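Side-chain contacts in structure-specific endonuclease subunit SLX1 (Candida glabrata, PDB 4XLG), which probably acts as the catalytic subunit of the SLX1-SLX4 endonuclease, nicking branched DNA close to its junctions during repair and recombination: residues B[239-244]-B[248-253]; B[5-10]-B[287-292]; B[65-70]-B[191-196]; B[123-128]-B[269-274]. The protein carries 1 engineered substitution. One frame throughout, in Å; residues are numbered along the deposited sequence.

The chain starts with 5-10, which meets 287-292 near the C terminus. Interaction 2 therefore closes the longest loop, and the other three lie inside it. Next comes 65-70, on a strand of the GIY-YIG sheet, which meets 191-196 on the long helix 176-213. Segment 123-128 lies between those two, and its partner 269-274 comes later, so interactions 3 and 4 cross. Interaction 1 is a local hairpin, 239-244 with 248-253. It opens after interaction 3 has closed and is nested within interaction 4. Interaction 2 touches all three others. Interactions 2 and 4 tie the N-terminal half to the zinc-binding half, while interaction 1 stays within the latter.

Interaction 1: B[239-244]-B[248-253]; sequences FAFCRD and TFVSHL. With ZN (zinc ion), chain C; ZN (zinc ion), chain D.
Ala-240 and Ser-251 face each other as an antiparallel hydrogen-bonded pair. Ala-240 N donates to Ser-251 O at 2.8 Å, tilted 28° from the carbonyl plane. Ser-251 N answers with a bond of 2.9 Å to Ala-240 O, and this one lies in the plane. A longer bond of 3.3 Å joins Cys-242 N to Phe-249 O. Phe-241 and Val-250 share one face of the hairpin and lie side by side, with Phe-241 CE2 3.7 Å from Val-250 CG2. Ala-240 and Ser-251 occupy the other face, where Ala-240 CB also meets Leu-253 CD1. The side chains of Phe-239 and His-252 diverge at their bases. Their rings still come together rim to rim, with Phe-239 CE1 3.7 Å from His-252 CD2. His-252 ND1 binds one zinc ion at 2.2 Å, with Cys-219, Cys-222 and Cys-255. Cys-242 SG binds the second zinc at 2.4 Å, with Cys-247, Cys-279 and Cys-282. Asp-244 N donates to the same sulfur. Further out, Tyr-208 stacks on the Phe-241 ring and its OH bonds to Cys-242 O. Each segment thus supplies one zinc ligand, and the turn between them adds Cys-247. The ligand pairs of the two zincs alternate along the sequence, the cross-brace arrangement of RING-like domains.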
# COMPACT_ATOMS: atom_id res chain seq x y z
N PHE B 239 16.41 10.26 -2.62
CA PHE B 239 15.94 11.30 -3.51
C PHE B 239 14.45 11.16 -3.75
O PHE B 239 13.88 10.09 -3.54
CB PHE B 239 16.67 11.24 -4.83
CG PHE B 239 18.16 11.31 -4.69
CD1 PHE B 239 18.75 12.42 -4.11
CD2 PHE B 239 18.95 10.25 -5.08
CE1 PHE B 239 20.15 12.50 -3.95
CE2 PHE B 239 20.35 10.32 -4.95
CZ PHE B 239 20.95 11.44 -4.36
N ALA B 240 13.84 12.24 -4.20
CA ALA B 240 12.42 12.29 -4.51
C ALA B 240 12.27 12.83 -5.92
O ALA B 240 12.98 13.78 -6.31
CB ALA B 240 11.67 13.18 -3.49
N PHE B 241 11.36 12.22 -6.68
CA PHE B 241 11.13 12.58 -8.07
C PHE B 241 9.65 12.81 -8.31
O PHE B 241 8.82 12.21 -7.65
CB PHE B 241 11.60 11.47 -9.03
CG PHE B 241 13.03 11.08 -8.85
CD1 PHE B 241 13.40 10.19 -7.85
CD2 PHE B 241 14.00 11.60 -9.69
CE1 PHE B 241 14.72 9.83 -7.70
CE2 PHE B 241 15.33 11.24 -9.55
CZ PHE B 241 15.69 10.36 -8.55
N CYS B 242 9.34 13.61 -9.32
CA CYS B 242 7.95 13.72 -9.73
C CYS B 242 7.52 12.40 -10.36
O CYS B 242 8.32 11.73 -11.02
CB CYS B 242 7.76 14.87 -10.72
SG CYS B 242 5.96 15.05 -11.14
N ARG B 243 6.26 12.03 -10.15
CA ARG B 243 5.73 10.82 -10.78
C ARG B 243 5.68 10.96 -12.29
O ARG B 243 5.67 9.97 -13.00
CB ARG B 243 4.33 10.48 -10.24
CG ARG B 243 3.23 11.42 -10.70
CD ARG B 243 1.90 10.80 -10.24
NE ARG B 243 0.73 11.65 -10.46
CZ ARG B 243 -0.04 11.60 -11.55
NH1 ARG B 243 0.25 10.75 -12.53
NH2 ARG B 243 -1.10 12.40 -11.66
N ASP B 244 5.62 12.19 -12.79
CA ASP B 244 5.72 12.42 -14.23
C ASP B 244 7.21 12.41 -14.61
O ASP B 244 7.95 13.35 -14.29
CB ASP B 244 5.05 13.76 -14.60
CG ASP B 244 5.15 14.10 -16.08
OD1 ASP B 244 5.89 13.43 -16.84
OD2 ASP B 244 4.49 15.08 -16.49
N THR B 248 10.77 17.73 -14.54
CA THR B 248 12.14 17.79 -14.07
C THR B 248 12.29 17.91 -12.55
O THR B 248 13.41 18.00 -12.07
CB THR B 248 12.89 18.97 -14.72
OG1 THR B 248 12.24 20.20 -14.36
CG2 THR B 248 12.91 18.82 -16.23
N PHE B 249 11.19 17.94 -11.80
CA PHE B 249 11.31 18.04 -10.33
C PHE B 249 12.11 16.88 -9.74
O PHE B 249 11.77 15.69 -9.90
CB PHE B 249 9.94 18.08 -9.65
CG PHE B 249 10.02 17.92 -8.16
CD1 PHE B 249 10.71 18.85 -7.39
CD2 PHE B 249 9.43 16.84 -7.52
CE1 PHE B 249 10.80 18.70 -6.00
CE2 PHE B 249 9.50 16.68 -6.15
CZ PHE B 249 10.19 17.63 -5.38
N VAL B 250 13.20 17.24 -9.07
CA VAL B 250 13.98 16.28 -8.31
C VAL B 250 14.48 16.97 -7.03
O VAL B 250 14.80 18.15 -7.06
CB VAL B 250 15.16 15.73 -9.16
CG1 VAL B 250 16.07 16.85 -9.64
CG2 VAL B 250 15.94 14.66 -8.41
N SER B 251 14.53 16.25 -5.91
CA SER B 251 15.03 16.83 -4.66
C SER B 251 15.65 15.73 -3.76
O SER B 251 15.49 14.54 -4.03
CB SER B 251 13.89 17.54 -3.89
OG SER B 251 12.98 16.55 -3.41
N HIS B 252 16.32 16.14 -2.69
CA HIS B 252 16.57 15.23 -1.57
C HIS B 252 15.24 14.84 -0.98
O HIS B 252 14.37 15.70 -0.84
CB HIS B 252 17.48 15.92 -0.53
CG HIS B 252 18.86 16.17 -1.05
ND1 HIS B 252 19.38 17.44 -1.20
CD2 HIS B 252 19.80 15.32 -1.51
CE1 HIS B 252 20.59 17.35 -1.72
NE2 HIS B 252 20.86 16.08 -1.93
N LEU B 253 15.08 13.58 -0.58
CA LEU B 253 13.86 13.16 0.10
C LEU B 253 13.62 13.99 1.37
O LEU B 253 12.48 14.43 1.63
CB LEU B 253 13.92 11.67 0.48
CG LEU B 253 12.62 11.10 1.09
CD1 LEU B 253 11.41 11.23 0.13
CD2 LEU B 253 12.81 9.63 1.53
ZN ZN C . 18.09 19.19 -0.87
ZN ZN D . 6.07 17.45 -11.53

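Interaction 2: B[5-10]-B[287-292]; sequences QQIPDF and KWCDVI
Ile-7 reaches across to the first turns of helix 288-299 and touches Cys-289 and Ile-292. Its CD1 methyl does most of the work. CD1 lies 3.5 Å from Cys-289 O. Ile-292 CG2 is 3.6 Å from this CD1, and Cys-289 SG touches it too. The Ile-7 side chain is stretched out (chi2 -164°), which carries this methyl down between the two helix residues, one turn apart. Ile-7 and Ile-292 cross at about a right angle. Ile-292 meets the loop with CG2, while its CD1 turns to one face of the Trp-288 ring, 3.4 Å above the plane and displaced toward the rim. Polar groups beside Ile-7 probably help hold the loop in shape. Gln-6 NE2 donates to Ile-7 O at 2.8 Å and to Asp-9 OD1 at 2.9 Å. Asp-9 OD1 also bonds to Tyr-293 OH, and Gln-6 OE1 to Lys-297 NZ. The chain of another protein packs on Cys-289 and Ile-292. The meeting of the two segments is itself apolar, with no hydrogen bond across it. It therefore probably rests on close van der Waals fit, while the hydrogen bonds of Gln-6 and Asp-9 add polar links further along the same helix.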
# COMPACT_ATOMS: atom_id res chain seq x y z
N GLN B 5 14.13 -1.34 4.73
CA GLN B 5 13.64 -2.38 3.83
C GLN B 5 12.91 -1.68 2.70
O GLN B 5 12.26 -0.66 2.88
CB GLN B 5 12.76 -3.40 4.55
CG GLN B 5 11.45 -2.86 5.07
CD GLN B 5 10.62 -3.93 5.82
OE1 GLN B 5 11.13 -4.65 6.69
NE2 GLN B 5 9.34 -3.98 5.52
N GLN B 6 13.03 -2.23 1.51
CA GLN B 6 12.31 -1.65 0.37
C GLN B 6 10.81 -1.85 0.49
O GLN B 6 10.32 -2.82 1.11
CB GLN B 6 12.83 -2.26 -0.95
CG GLN B 6 12.13 -3.49 -1.44
CD GLN B 6 12.33 -3.73 -2.95
OE1 GLN B 6 13.49 -3.95 -3.39
NE2 GLN B 6 11.23 -3.65 -3.76
N ILE B 7 10.07 -0.92 -0.11
CA ILE B 7 8.65 -1.10 -0.36
C ILE B 7 8.51 -2.19 -1.46
O ILE B 7 9.28 -2.19 -2.40
CB ILE B 7 8.03 0.21 -0.84
CG1 ILE B 7 8.09 1.22 0.36
CG2 ILE B 7 6.59 -0.01 -1.36
CD1 ILE B 7 7.17 2.40 0.17
N PRO B 8 7.60 -3.15 -1.27
CA PRO B 8 7.47 -4.24 -2.27
C PRO B 8 7.19 -3.74 -3.64
O PRO B 8 6.44 -2.75 -3.83
CB PRO B 8 6.23 -5.06 -1.80
CG PRO B 8 6.23 -4.80 -0.26
CD PRO B 8 6.69 -3.31 -0.12
N ASP B 9 7.79 -4.41 -4.63
CA ASP B 9 7.41 -4.14 -6.01
C ASP B 9 5.92 -4.35 -6.21
O ASP B 9 5.29 -3.62 -6.95
CB ASP B 9 8.21 -5.07 -6.98
CG ASP B 9 9.72 -4.88 -6.82
OD1 ASP B 9 10.19 -3.77 -6.42
OD2 ASP B 9 10.46 -5.84 -7.04
N PHE B 10 5.40 -5.42 -5.64
CA PHE B 10 3.98 -5.70 -5.66
C PHE B 10 3.59 -6.42 -4.40
O PHE B 10 4.23 -7.39 -4.03
CB PHE B 10 3.61 -6.58 -6.90
CG PHE B 10 2.09 -6.75 -7.06
CD1 PHE B 10 1.38 -7.74 -6.36
CD2 PHE B 10 1.40 -5.85 -7.85
CE1 PHE B 10 -0.06 -7.84 -6.47
CE2 PHE B 10 -0.03 -5.96 -8.01
CZ PHE B 10 -0.74 -6.95 -7.32
N LYS B 287 1.78 10.46 -4.85
CA LYS B 287 1.45 9.49 -3.81
C LYS B 287 2.71 9.31 -3.01
O LYS B 287 3.71 8.85 -3.59
CB LYS B 287 1.02 8.16 -4.42
CG LYS B 287 -0.29 8.27 -5.15
CD LYS B 287 -0.41 7.21 -6.22
CE LYS B 287 -0.71 5.86 -5.69
NZ LYS B 287 -1.41 5.09 -6.80
N TRP B 288 2.69 9.65 -1.73
CA TRP B 288 3.92 9.60 -0.94
C TRP B 288 4.51 8.18 -0.93
O TRP B 288 5.72 7.99 -0.97
CB TRP B 288 3.66 10.08 0.50
CG TRP B 288 4.92 10.19 1.34
CD1 TRP B 288 5.25 9.42 2.42
CD2 TRP B 288 6.00 11.12 1.15
NE1 TRP B 288 6.47 9.82 2.94
CE2 TRP B 288 6.95 10.87 2.19
CE3 TRP B 288 6.23 12.17 0.26
CZ2 TRP B 288 8.12 11.60 2.33
CZ3 TRP B 288 7.43 12.90 0.37
CH2 TRP B 288 8.36 12.62 1.41
N CYS B 289 3.64 7.17 -0.91
CA CYS B 289 4.13 5.77 -0.93
C CYS B 289 4.95 5.42 -2.21
O CYS B 289 5.98 4.70 -2.14
CB CYS B 289 2.91 4.81 -0.82
SG CYS B 289 3.42 3.06 -0.62
N ASP B 290 4.53 5.94 -3.36
CA ASP B 290 5.28 5.74 -4.59
C ASP B 290 6.61 6.52 -4.53
O ASP B 290 7.62 6.03 -4.99
CB ASP B 290 4.49 6.20 -5.82
CG ASP B 290 3.40 5.22 -6.23
OD1 ASP B 290 3.39 4.07 -5.74
OD2 ASP B 290 2.54 5.62 -7.02
N VAL B 291 6.57 7.74 -3.97
CA VAL B 291 7.81 8.51 -3.81
C VAL B 291 8.82 7.71 -2.99
O VAL B 291 10.01 7.59 -3.36
CB VAL B 291 7.52 9.88 -3.13
CG1 VAL B 291 8.83 10.63 -2.87
CG2 VAL B 291 6.63 10.72 -4.06
N ILE B 292 8.36 7.12 -1.89
CA ILE B 292 9.24 6.32 -1.05
C ILE B 292 9.70 5.05 -1.74
O ILE B 292 10.88 4.61 -1.59
CB ILE B 292 8.52 5.95 0.26
CG1 ILE B 292 8.16 7.25 1.08
CG2 ILE B 292 9.42 5.06 1.12
CD1 ILE B 292 9.42 8.20 1.39

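Interaction 3: B[65-70]-B[191-196]; sequences IVYGFP and QNLYST
Leu-193 on the long helix 176-213 points its two methyls at Ile-65 and Tyr-67 on strand 60-67. One residue, Val-66, separates these two, so both side chains point to the helix side of the strand. The backbones stay well separated: Leu-193 CA is 10.2 Å from Ile-65 CA, and side chains alone bridge the gap. CG of Leu-193 is anti to the backbone N (chi1 174°), which sends the branched end out from the helix toward the sheet. CD2 then meets both strand residues. It is 3.9 Å from Ile-65 CG2 and 4.0 Å from Tyr-67 CE1. The other methyl, CD1, lies 3.7 Å from Tyr-67 OH at the far end of the phenol. The leucine runs at a slant to each partner. For Tyr-67, chi1 of 65° places the ring between its own N and carbonyl carbon, and the phenol extends toward the helix.

Neighbours surround the contact. The Tyr-67 ring meets the ring of Phe-10 with the planes about 20° apart, and Phe-10 in turn makes an edge-to-face contact with Tyr-194. His-131 of the adjacent strand 129-132 touches both Tyr-67 and Leu-193. Strand 60-67 belongs to the sheet of the GIY-YIG nuclease domain, and the same long helix runs on to the zinc-binding part. Apart from the hydroxyl that touches CD1, the contact is carbon on carbon. Every direct contact between the segments runs through Leu-193, so the join probably rests on the fit of its two methyls against the strand.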
# COMPACT_ATOMS: atom_id res chain seq x y z
N ILE B 65 -8.29 -7.10 -6.39
CA ILE B 65 -7.10 -7.11 -5.55
C ILE B 65 -6.81 -5.63 -5.18
O ILE B 65 -7.00 -4.73 -6.01
CB ILE B 65 -5.89 -7.80 -6.26
CG1 ILE B 65 -4.69 -7.96 -5.27
CG2 ILE B 65 -5.45 -7.03 -7.57
CD1 ILE B 65 -3.65 -8.98 -5.90
N VAL B 66 -6.41 -5.42 -3.94
CA VAL B 66 -6.00 -4.11 -3.44
C VAL B 66 -4.50 -4.19 -3.37
O VAL B 66 -3.97 -5.10 -2.72
CB VAL B 66 -6.58 -3.83 -2.06
CG1 VAL B 66 -6.06 -2.46 -1.43
CG2 VAL B 66 -8.16 -3.85 -2.11
N TYR B 67 -3.79 -3.27 -4.03
CA TYR B 67 -2.33 -3.38 -3.98
C TYR B 67 -1.74 -1.97 -3.79
O TYR B 67 -2.48 -0.99 -3.62
CB TYR B 67 -1.78 -4.09 -5.24
CG TYR B 67 -1.98 -3.34 -6.55
CD1 TYR B 67 -3.21 -3.38 -7.23
CD2 TYR B 67 -0.91 -2.63 -7.13
CE1 TYR B 67 -3.39 -2.71 -8.44
CE2 TYR B 67 -1.09 -1.95 -8.36
CZ TYR B 67 -2.34 -2.02 -9.00
OH TYR B 67 -2.50 -1.35 -10.19
N GLY B 68 -0.42 -1.90 -3.72
CA GLY B 68 0.26 -0.63 -3.41
C GLY B 68 0.71 -0.56 -1.95
O GLY B 68 1.10 0.52 -1.49
N PHE B 69 0.65 -1.68 -1.22
CA PHE B 69 1.03 -1.66 0.20
C PHE B 69 2.50 -1.36 0.41
O PHE B 69 3.33 -1.83 -0.36
CB PHE B 69 0.70 -3.00 0.85
CG PHE B 69 -0.80 -3.21 1.01
CD1 PHE B 69 -1.46 -2.59 2.06
CD2 PHE B 69 -1.52 -3.94 0.08
CE1 PHE B 69 -2.85 -2.71 2.22
CE2 PHE B 69 -2.91 -4.09 0.23
CZ PHE B 69 -3.58 -3.48 1.32
N PRO B 70 2.81 -0.57 1.45
CA PRO B 70 4.20 -0.16 1.65
C PRO B 70 5.04 -1.30 2.25
O PRO B 70 6.26 -1.17 2.34
CB PRO B 70 4.09 1.02 2.63
CG PRO B 70 2.73 0.83 3.35
CD PRO B 70 1.85 0.22 2.24
N GLN B 191 -2.45 -12.03 -14.74
CA GLN B 191 -1.07 -11.95 -15.32
C GLN B 191 -0.83 -10.58 -15.91
O GLN B 191 0.25 -9.95 -15.68
CB GLN B 191 -0.89 -13.05 -16.40
CG GLN B 191 0.55 -13.05 -17.00
CD GLN B 191 1.54 -13.64 -15.97
OE1 GLN B 191 2.35 -12.90 -15.35
NE2 GLN B 191 1.54 -14.94 -15.87
N ASN B 192 -1.78 -10.09 -16.70
CA ASN B 192 -1.56 -8.80 -17.36
C ASN B 192 -1.33 -7.68 -16.39
O ASN B 192 -0.35 -6.90 -16.56
CB ASN B 192 -2.74 -8.46 -18.27
CG ASN B 192 -2.78 -9.34 -19.51
OD1 ASN B 192 -1.80 -10.06 -19.80
ND2 ASN B 192 -3.92 -9.32 -20.23
N LEU B 193 -2.17 -7.59 -15.34
CA LEU B 193 -2.03 -6.53 -14.34
C LEU B 193 -0.67 -6.66 -13.63
O LEU B 193 0.06 -5.67 -13.49
CB LEU B 193 -3.15 -6.58 -13.29
CG LEU B 193 -2.94 -5.57 -12.12
CD1 LEU B 193 -3.12 -4.11 -12.61
CD2 LEU B 193 -3.83 -5.85 -10.95
N TYR B 194 -0.32 -7.88 -13.21
CA TYR B 194 0.90 -8.08 -12.42
C TYR B 194 2.16 -7.77 -13.26
O TYR B 194 3.05 -7.02 -12.82
CB TYR B 194 0.95 -9.51 -11.95
CG TYR B 194 2.14 -9.90 -11.11
CD1 TYR B 194 2.45 -9.18 -9.94
CD2 TYR B 194 2.87 -11.04 -11.40
CE1 TYR B 194 3.50 -9.56 -9.12
CE2 TYR B 194 3.94 -11.44 -10.58
CZ TYR B 194 4.22 -10.69 -9.44
OH TYR B 194 5.20 -11.12 -8.62
N SER B 195 2.24 -8.34 -14.45
CA SER B 195 3.51 -8.27 -15.22
C SER B 195 3.67 -6.84 -15.69
O SER B 195 4.80 -6.28 -15.79
CB SER B 195 3.51 -9.27 -16.41
OG SER B 195 3.60 -10.60 -15.91
N THR B 196 2.54 -6.21 -15.98
CA THR B 196 2.62 -4.82 -16.43
C THR B 196 3.07 -3.89 -15.30
O THR B 196 3.85 -2.96 -15.53
CB THR B 196 1.28 -4.33 -17.00
OG1 THR B 196 1.00 -5.00 -18.26
CG2 THR B 196 1.35 -2.84 -17.32

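Interaction 4: B[123-128]-B[269-274]; sequences FRYMDL and EDTIIP
Tyr-125 lies in a type I beta turn from Arg-124 to Asp-127 and faces Ile-273, in an irregular loop of the predicted SLX1-type zinc finger. The nearest CA atoms, those of Tyr-125 and Ile-273, are 7.4 Å apart. Asp-127 leaves helical geometry with a positive phi of 47°. The two strips of backbone share no direct hydrogen bond. Instead the Tyr-125 ring reaches across to the loop. Its CD1 packs 3.7 Å from Ile-273 CB, and its CE1 is 3.5 Å from Ile-273 O. Ile-273 CD1 sits over one face of the ring, 4.3 Å above the plane and offset toward the rim. At the far end, Tyr-125 OH touches the Thr-271 CG2 methyl at 3.7 Å. Ile-273 and Pro-274 also pack on Trp-288, which links this loop to helix 288-299. The chain of another protein lies close by, and its backbone hydrogen-bonds to Tyr-125 OH. Water adds to the join. One water is placed to donate to both Tyr-125 O and Pro-274 O, though more acceptors lie within reach than it has protons. A second is 2.8 Å from Tyr-125 OH and accepts a hydrogen bond from Ile-272 N, also at 2.8 Å.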
# COMPACT_ATOMS: atom_id res chain seq x y z
N PHE B 123 -4.81 3.29 6.68
CA PHE B 123 -4.57 2.87 5.30
C PHE B 123 -4.64 4.03 4.31
O PHE B 123 -4.12 3.93 3.21
CB PHE B 123 -5.57 1.77 4.91
CG PHE B 123 -5.39 0.53 5.73
CD1 PHE B 123 -4.25 -0.29 5.55
CD2 PHE B 123 -6.36 0.16 6.69
CE1 PHE B 123 -4.08 -1.44 6.34
CE2 PHE B 123 -6.19 -0.99 7.48
CZ PHE B 123 -5.06 -1.79 7.31
N ARG B 124 -5.30 5.13 4.68
CA ARG B 124 -5.34 6.32 3.82
C ARG B 124 -3.97 6.83 3.43
O ARG B 124 -3.79 7.31 2.34
CB ARG B 124 -6.10 7.48 4.50
CG ARG B 124 -7.55 7.49 4.10
CD ARG B 124 -8.26 8.72 4.81
NE ARG B 124 -9.70 8.71 4.58
N TYR B 125 -3.00 6.73 4.34
CA TYR B 125 -1.64 7.18 4.02
C TYR B 125 -1.00 6.43 2.85
O TYR B 125 -0.03 6.89 2.25
CB TYR B 125 -0.75 7.03 5.25
CG TYR B 125 -1.00 8.02 6.32
CD1 TYR B 125 -0.54 9.32 6.19
CD2 TYR B 125 -1.65 7.65 7.52
CE1 TYR B 125 -0.70 10.24 7.21
CE2 TYR B 125 -1.86 8.57 8.53
CZ TYR B 125 -1.41 9.86 8.36
OH TYR B 125 -1.52 10.78 9.35
N MET B 126 -1.53 5.26 2.54
CA MET B 126 -0.88 4.40 1.54
C MET B 126 -1.32 4.65 0.11
O MET B 126 -0.66 4.13 -0.81
CB MET B 126 -1.11 2.91 1.91
CG MET B 126 -0.64 2.60 3.35
SD MET B 126 -1.25 0.95 3.79
CE MET B 126 -0.92 0.95 5.55
N ASP B 127 -2.42 5.42 -0.08
CA ASP B 127 -2.93 5.70 -1.46
C ASP B 127 -3.02 4.40 -2.28
O ASP B 127 -2.46 4.30 -3.40
CB ASP B 127 -2.05 6.71 -2.21
CG ASP B 127 -2.12 8.11 -1.62
OD1 ASP B 127 -3.18 8.49 -1.05
OD2 ASP B 127 -1.10 8.82 -1.67
N LEU B 128 -3.72 3.41 -1.72
CA LEU B 128 -3.82 2.09 -2.33
C LEU B 128 -4.58 2.11 -3.64
O LEU B 128 -5.31 3.07 -3.96
CB LEU B 128 -4.50 1.11 -1.34
CG LEU B 128 -3.69 1.01 -0.02
CD1 LEU B 128 -4.53 0.32 1.02
CD2 LEU B 128 -2.35 0.20 -0.30
N GLU B 269 -4.85 18.50 13.82
CA GLU B 269 -3.96 17.57 14.50
C GLU B 269 -2.67 17.38 13.68
O GLU B 269 -2.68 17.34 12.45
CB GLU B 269 -4.66 16.24 14.75
N ASP B 270 -1.55 17.29 14.38
CA ASP B 270 -0.27 17.28 13.74
C ASP B 270 -0.05 15.89 13.16
O ASP B 270 -0.51 14.87 13.71
CB ASP B 270 0.84 17.68 14.73
CG ASP B 270 2.11 18.10 14.05
OD1 ASP B 270 2.09 18.27 12.81
OD2 ASP B 270 3.14 18.29 14.75
N THR B 271 0.63 15.84 12.03
CA THR B 271 0.87 14.56 11.38
C THR B 271 2.36 14.42 11.13
O THR B 271 3.12 15.38 11.26
CB THR B 271 0.07 14.41 10.04
OG1 THR B 271 0.36 15.53 9.18
CG2 THR B 271 -1.44 14.38 10.31
N ILE B 272 2.76 13.22 10.73
CA ILE B 272 4.17 12.84 10.47
C ILE B 272 4.42 12.53 8.98
O ILE B 272 5.50 12.80 8.45
CB ILE B 272 4.55 11.57 11.30
CG1 ILE B 272 4.49 11.85 12.81
CG2 ILE B 272 5.93 11.09 10.97
CD1 ILE B 272 4.72 10.58 13.63
N ILE B 273 3.45 11.88 8.33
CA ILE B 273 3.62 11.40 6.96
C ILE B 273 2.85 12.33 6.01
O ILE B 273 1.71 12.64 6.26
CB ILE B 273 3.10 9.96 6.81
CG1 ILE B 273 3.77 9.02 7.82
CG2 ILE B 273 3.29 9.45 5.37
CD1 ILE B 273 3.13 7.59 7.76
N PRO B 274 3.49 12.82 4.94
CA PRO B 274 2.77 13.67 3.99
C PRO B 274 1.58 12.95 3.39
O PRO B 274 1.62 11.74 3.18
CB PRO B 274 3.83 13.97 2.91
CG PRO B 274 5.17 13.77 3.64
CD PRO B 274 4.88 12.57 4.51
O HOH W 1 1.23 10.93 10.07
O HOH W 2 0.31 9.64 2.17